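Local coordinates for putative hemoglobin-like oxygen-binding protein (Pseudoalteromonas haloplanktis, PDB 4UUR) that probably binds and carries oxygen through its heme iron, as a cold-adapted group II truncated hemoglobin of an Antarctic marine bacterium, at residues 39-44 and 67-72. Sequence-based numbering, arbitrary orientation.
Sequences NRFYDI and QVFFEF. With HEM (protoporphyrin IX containing Fe), chain C.
Phe69 of helix 63-76 meets Tyr42 and Phe41 of helix 31-45 in a buried aromatic cluster. Its pairing with Tyr42 is an offset edge-to-face one: the ring planes stand at 78°, the centroids lie 5.7 Å apart, and the tyrosine presents its edge to the phenylalanine face. The touching edge is the CE2 side: Tyr42 CE2 lies 3.8 Å from Phe69 CB, and Tyr42 OH comes close to the same carbon. With Phe41 the geometry is intermediate, at an interplanar angle of 37°, and the closest approach is Phe41 CD2 to Phe69 CE2 at 4.0 Å. Phe41 CD2 also lies 3.8 Å above the centre of the Tyr42 ring, so one face of the tyrosine is covered from within its own helix. Beyond the cluster, Phe41 meets Trp109 and Phe69 touches Met113, both of helix 103-120.

Helix 63-76 also faces the heme. With CG trans to its main-chain nitrogen (chi1 -171°), Phe69 projects between helix 31-45 and the porphyrin, and its CE1 lies 4.0 Å from HEM CHD; Phe72 CE2 packs against HEM CAC at 3.6 Å. An alanine in place of Phe69 is likely to leave the Tyr42 edge without its aromatic face and open a gap beside the heme.

No hydrogen bond links the two segments. Tyr42 OH nevertheless points toward the distal heme face, away from the axial His96, 3.8 Å from the iron-bound water O, too long for a direct bond. With apolar and ring contacts alone, the cluster is likely to place this hydroxyl beside that water, as in a globin distal pocket.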
loop_
_atom_site.group_PDB
_atom_site.type_symbol
_atom_site.label_atom_id
_atom_site.label_comp_id
_atom_site.label_asym_id
_atom_site.label_seq_id
_atom_site.Cartn_x
_atom_site.Cartn_y
_atom_site.Cartn_z
ATOM N N ASN A 39 -0.820 8.441 1.495
ATOM C CA ASN A 39 -1.839 9.378 1.177
ATOM C C ASN A 39 -2.123 9.510 -0.274
ATOM O O ASN A 39 -3.267 9.643 -0.617
ATOM C CB ASN A 39 -1.597 10.743 1.814
ATOM C CG ASN A 39 -1.984 10.745 3.274
ATOM O OD1 ASN A 39 -3.099 10.404 3.644
ATOM N ND2 ASN A 39 -1.046 11.032 4.105
ATOM N N ARG A 40 -1.103 9.522 -1.105
ATOM C CA ARG A 40 -1.260 9.578 -2.562
ATOM C C ARG A 40 -2.017 8.345 -3.074
ATOM O O ARG A 40 -2.874 8.456 -3.949
ATOM C CB ARG A 40 0.106 9.578 -3.204
ATOM C CG ARG A 40 0.120 9.477 -4.739
ATOM C CD ARG A 40 -0.159 10.795 -5.407
ATOM N NE ARG A 40 1.002 11.660 -5.270
ATOM C CZ ARG A 40 1.085 12.898 -5.742
ATOM N NH1 ARG A 40 0.082 13.491 -6.380
ATOM N NH2 ARG A 40 2.203 13.550 -5.590
ATOM N N PHE A 41 -1.684 7.178 -2.526
ATOM C CA PHE A 41 -2.337 5.910 -2.864
ATOM C C PHE A 41 -3.856 6.012 -2.719
ATOM O O PHE A 41 -4.586 5.714 -3.650
ATOM C CB PHE A 41 -1.789 4.773 -1.960
ATOM C CG PHE A 41 -2.421 3.433 -2.213
ATOM C CD1 PHE A 41 -2.247 2.774 -3.418
ATOM C CD2 PHE A 41 -3.226 2.854 -1.275
ATOM C CE1 PHE A 41 -2.854 1.562 -3.657
ATOM C CE2 PHE A 41 -3.806 1.630 -1.496
ATOM C CZ PHE A 41 -3.605 0.974 -2.681
ATOM N N TYR A 42 -4.319 6.450 -1.551
ATOM C CA TYR A 42 -5.749 6.562 -1.284
ATOM C C TYR A 42 -6.350 7.744 -2.028
ATOM O O TYR A 42 -7.512 7.714 -2.428
ATOM C CB TYR A 42 -5.963 6.670 0.247
ATOM C CG TYR A 42 -5.709 5.318 0.937
ATOM C CD1 TYR A 42 -6.504 4.215 0.637
ATOM C CD2 TYR A 42 -4.675 5.143 1.818
ATOM C CE1 TYR A 42 -6.255 2.959 1.187
ATOM C CE2 TYR A 42 -4.435 3.909 2.423
ATOM C CZ TYR A 42 -5.233 2.801 2.097
ATOM O OH TYR A 42 -5.015 1.549 2.651
ATOM N N ASP A 43 -5.567 8.792 -2.227
ATOM C CA ASP A 43 -6.055 9.938 -2.966
ATOM C C ASP A 43 -6.466 9.560 -4.373
ATOM O O ASP A 43 -7.504 10.002 -4.874
ATOM C CB ASP A 43 -4.983 11.005 -2.982
ATOM C CG ASP A 43 -5.022 11.891 -1.717
ATOM O OD1 ASP A 43 -5.940 11.725 -0.872
ATOM O OD2 ASP A 43 -4.154 12.767 -1.612
ATOM N N ILE A 44 -5.660 8.697 -4.982
ATOM C CA ILE A 44 -5.878 8.216 -6.330
ATOM C C ILE A 44 -6.982 7.164 -6.342
ATOM O O ILE A 44 -7.858 7.196 -7.223
ATOM C CB ILE A 44 -4.588 7.621 -6.897
ATOM C CG1 ILE A 44 -3.611 8.756 -7.224
ATOM C CG2 ILE A 44 -4.859 6.726 -8.101
ATOM C CD1 ILE A 44 -2.203 8.284 -7.471
ATOM N N GLN A 67 -3.802 6.295 8.039
ATOM C CA GLN A 67 -2.858 6.275 9.154
ATOM C C GLN A 67 -2.285 4.871 9.352
ATOM O O GLN A 67 -1.079 4.678 9.443
ATOM C CB GLN A 67 -3.562 6.768 10.420
ATOM C CG GLN A 67 -2.796 6.638 11.742
ATOM C CD GLN A 67 -1.470 7.375 11.745
ATOM O OE1 GLN A 67 -1.368 8.539 11.312
ATOM N NE2 GLN A 67 -0.434 6.699 12.224
ATOM N N VAL A 68 -3.149 3.869 9.377
ATOM C CA VAL A 68 -2.688 2.484 9.549
ATOM C C VAL A 68 -1.761 2.057 8.434
ATOM O O VAL A 68 -0.709 1.502 8.696
ATOM C CB VAL A 68 -3.866 1.504 9.654
ATOM C CG1 VAL A 68 -3.399 0.058 9.576
ATOM C CG2 VAL A 68 -4.582 1.720 10.976
ATOM N N PHE A 69 -2.146 2.294 7.176
ATOM C CA PHE A 69 -1.290 1.913 6.043
ATOM C C PHE A 69 0.061 2.606 6.159
ATOM O O PHE A 69 1.069 1.995 5.876
ATOM C CB PHE A 69 -1.936 2.291 4.714
ATOM C CG PHE A 69 -1.224 1.748 3.504
ATOM C CD1 PHE A 69 -0.960 0.405 3.374
ATOM C CD2 PHE A 69 -0.888 2.563 2.472
ATOM C CE1 PHE A 69 -0.304 -0.110 2.266
ATOM C CE2 PHE A 69 -0.308 2.080 1.332
ATOM C CZ PHE A 69 -0.000 0.737 1.226
ATOM N N PHE A 70 0.080 3.872 6.558
ATOM C CA PHE A 70 1.347 4.588 6.792
ATOM C C PHE A 70 2.216 3.864 7.829
ATOM O O PHE A 70 3.398 3.555 7.565
ATOM C CB PHE A 70 1.083 6.013 7.268
ATOM C CG PHE A 70 2.217 6.616 8.045
ATOM C CD1 PHE A 70 3.428 6.917 7.424
ATOM C CD2 PHE A 70 2.070 6.917 9.399
ATOM C CE1 PHE A 70 4.476 7.482 8.141
ATOM C CE2 PHE A 70 3.113 7.476 10.128
ATOM C CZ PHE A 70 4.322 7.748 9.500
ATOM N N GLU A 71 1.614 3.595 8.996
ATOM C CA GLU A 71 2.255 2.836 10.056
ATOM C C GLU A 71 2.844 1.588 9.495
ATOM O O GLU A 71 3.962 1.234 9.839
ATOM C CB GLU A 71 1.256 2.477 11.167
ATOM C CG GLU A 71 0.990 3.608 12.142
ATOM C CD GLU A 71 -0.382 3.539 12.811
ATOM O OE1 GLU A 71 -1.022 2.461 12.972
ATOM O OE2 GLU A 71 -0.853 4.616 13.170
ATOM N N PHE A 72 2.122 0.923 8.593
ATOM C CA PHE A 72 2.672 -0.313 8.000
ATOM C C PHE A 72 3.877 -0.040 7.147
ATOM O O PHE A 72 4.904 -0.724 7.285
ATOM C CB PHE A 72 1.646 -1.084 7.202
ATOM C CG PHE A 72 2.231 -2.170 6.365
ATOM C CD1 PHE A 72 2.578 -3.398 6.928
ATOM C CD2 PHE A 72 2.421 -1.975 4.987
ATOM C CE1 PHE A 72 3.110 -4.410 6.128
ATOM C CE2 PHE A 72 2.932 -2.965 4.191
ATOM C CZ PHE A 72 3.279 -4.189 4.757
HETATM C CHA HEM C . -6.527 -3.291 4.952
HETATM C CHB HEM C . -8.111 -4.319 0.464
HETATM C CHC HEM C . -3.552 -5.502 -0.718
HETATM C CHD HEM C . -2.022 -3.546 3.362
HETATM C C1A HEM C . -7.347 -3.494 3.857
HETATM C C2A HEM C . -8.729 -3.298 3.847
HETATM C C3A HEM C . -9.162 -3.564 2.582
HETATM C C4A HEM C . -8.056 -3.952 1.791
HETATM C CMA HEM C . -10.601 -3.484 2.087
HETATM C CAA HEM C . -9.618 -2.875 5.000
HETATM C CBA HEM C . -9.191 -1.549 5.628
HETATM C CGA HEM C . -10.316 -0.710 6.197
HETATM O O1A HEM C . -11.218 -0.164 5.528
HETATM O O2A HEM C . -10.294 -0.516 7.423
HETATM C C1B HEM C . -6.984 -4.777 -0.238
HETATM C C2B HEM C . -7.028 -5.400 -1.522
HETATM C C3B HEM C . -5.742 -5.746 -1.852
HETATM C C4B HEM C . -4.936 -5.359 -0.697
HETATM C CMB HEM C . -8.299 -5.549 -2.339
HETATM C CAB HEM C . -5.045 -6.424 -2.989
HETATM C CBB HEM C . -5.696 -7.027 -3.928
HETATM C C1C HEM C . -2.689 -4.990 0.243
HETATM C C2C HEM C . -1.288 -4.930 0.171
HETATM C C3C HEM C . -0.868 -4.390 1.362
HETATM C C4C HEM C . -2.024 -4.086 2.118
HETATM C CMC HEM C . -0.454 -5.439 -0.997
HETATM C CAC HEM C . 0.492 -4.055 1.840
HETATM C CBC HEM C . 1.556 -4.099 1.047
HETATM C C1D HEM C . -3.159 -3.390 4.092
HETATM C C2D HEM C . -3.085 -2.988 5.494
HETATM C C3D HEM C . -4.326 -2.918 5.924
HETATM C C4D HEM C . -5.161 -3.292 4.792
HETATM C CMD HEM C . -1.876 -2.712 6.345
HETATM C CAD HEM C . -4.774 -2.594 7.338
HETATM C CBD HEM C . -4.992 -3.954 8.009
HETATM C CGD HEM C . -5.363 -3.877 9.494
HETATM O O1D HEM C . -5.626 -2.803 10.058
HETATM O O2D HEM C . -5.422 -4.898 10.208
HETATM N NA HEM C . -6.945 -3.854 2.566
HETATM N NB HEM C . -5.733 -4.783 0.178
HETATM N NC HEM C . -3.099 -4.450 1.399
HETATM N ND HEM C . -4.405 -3.510 3.694
HETATM FE FE HEM C . -5.036 -4.125 2.031
HETATM O O HOH W 1 -5.000 -2.048 1.329
#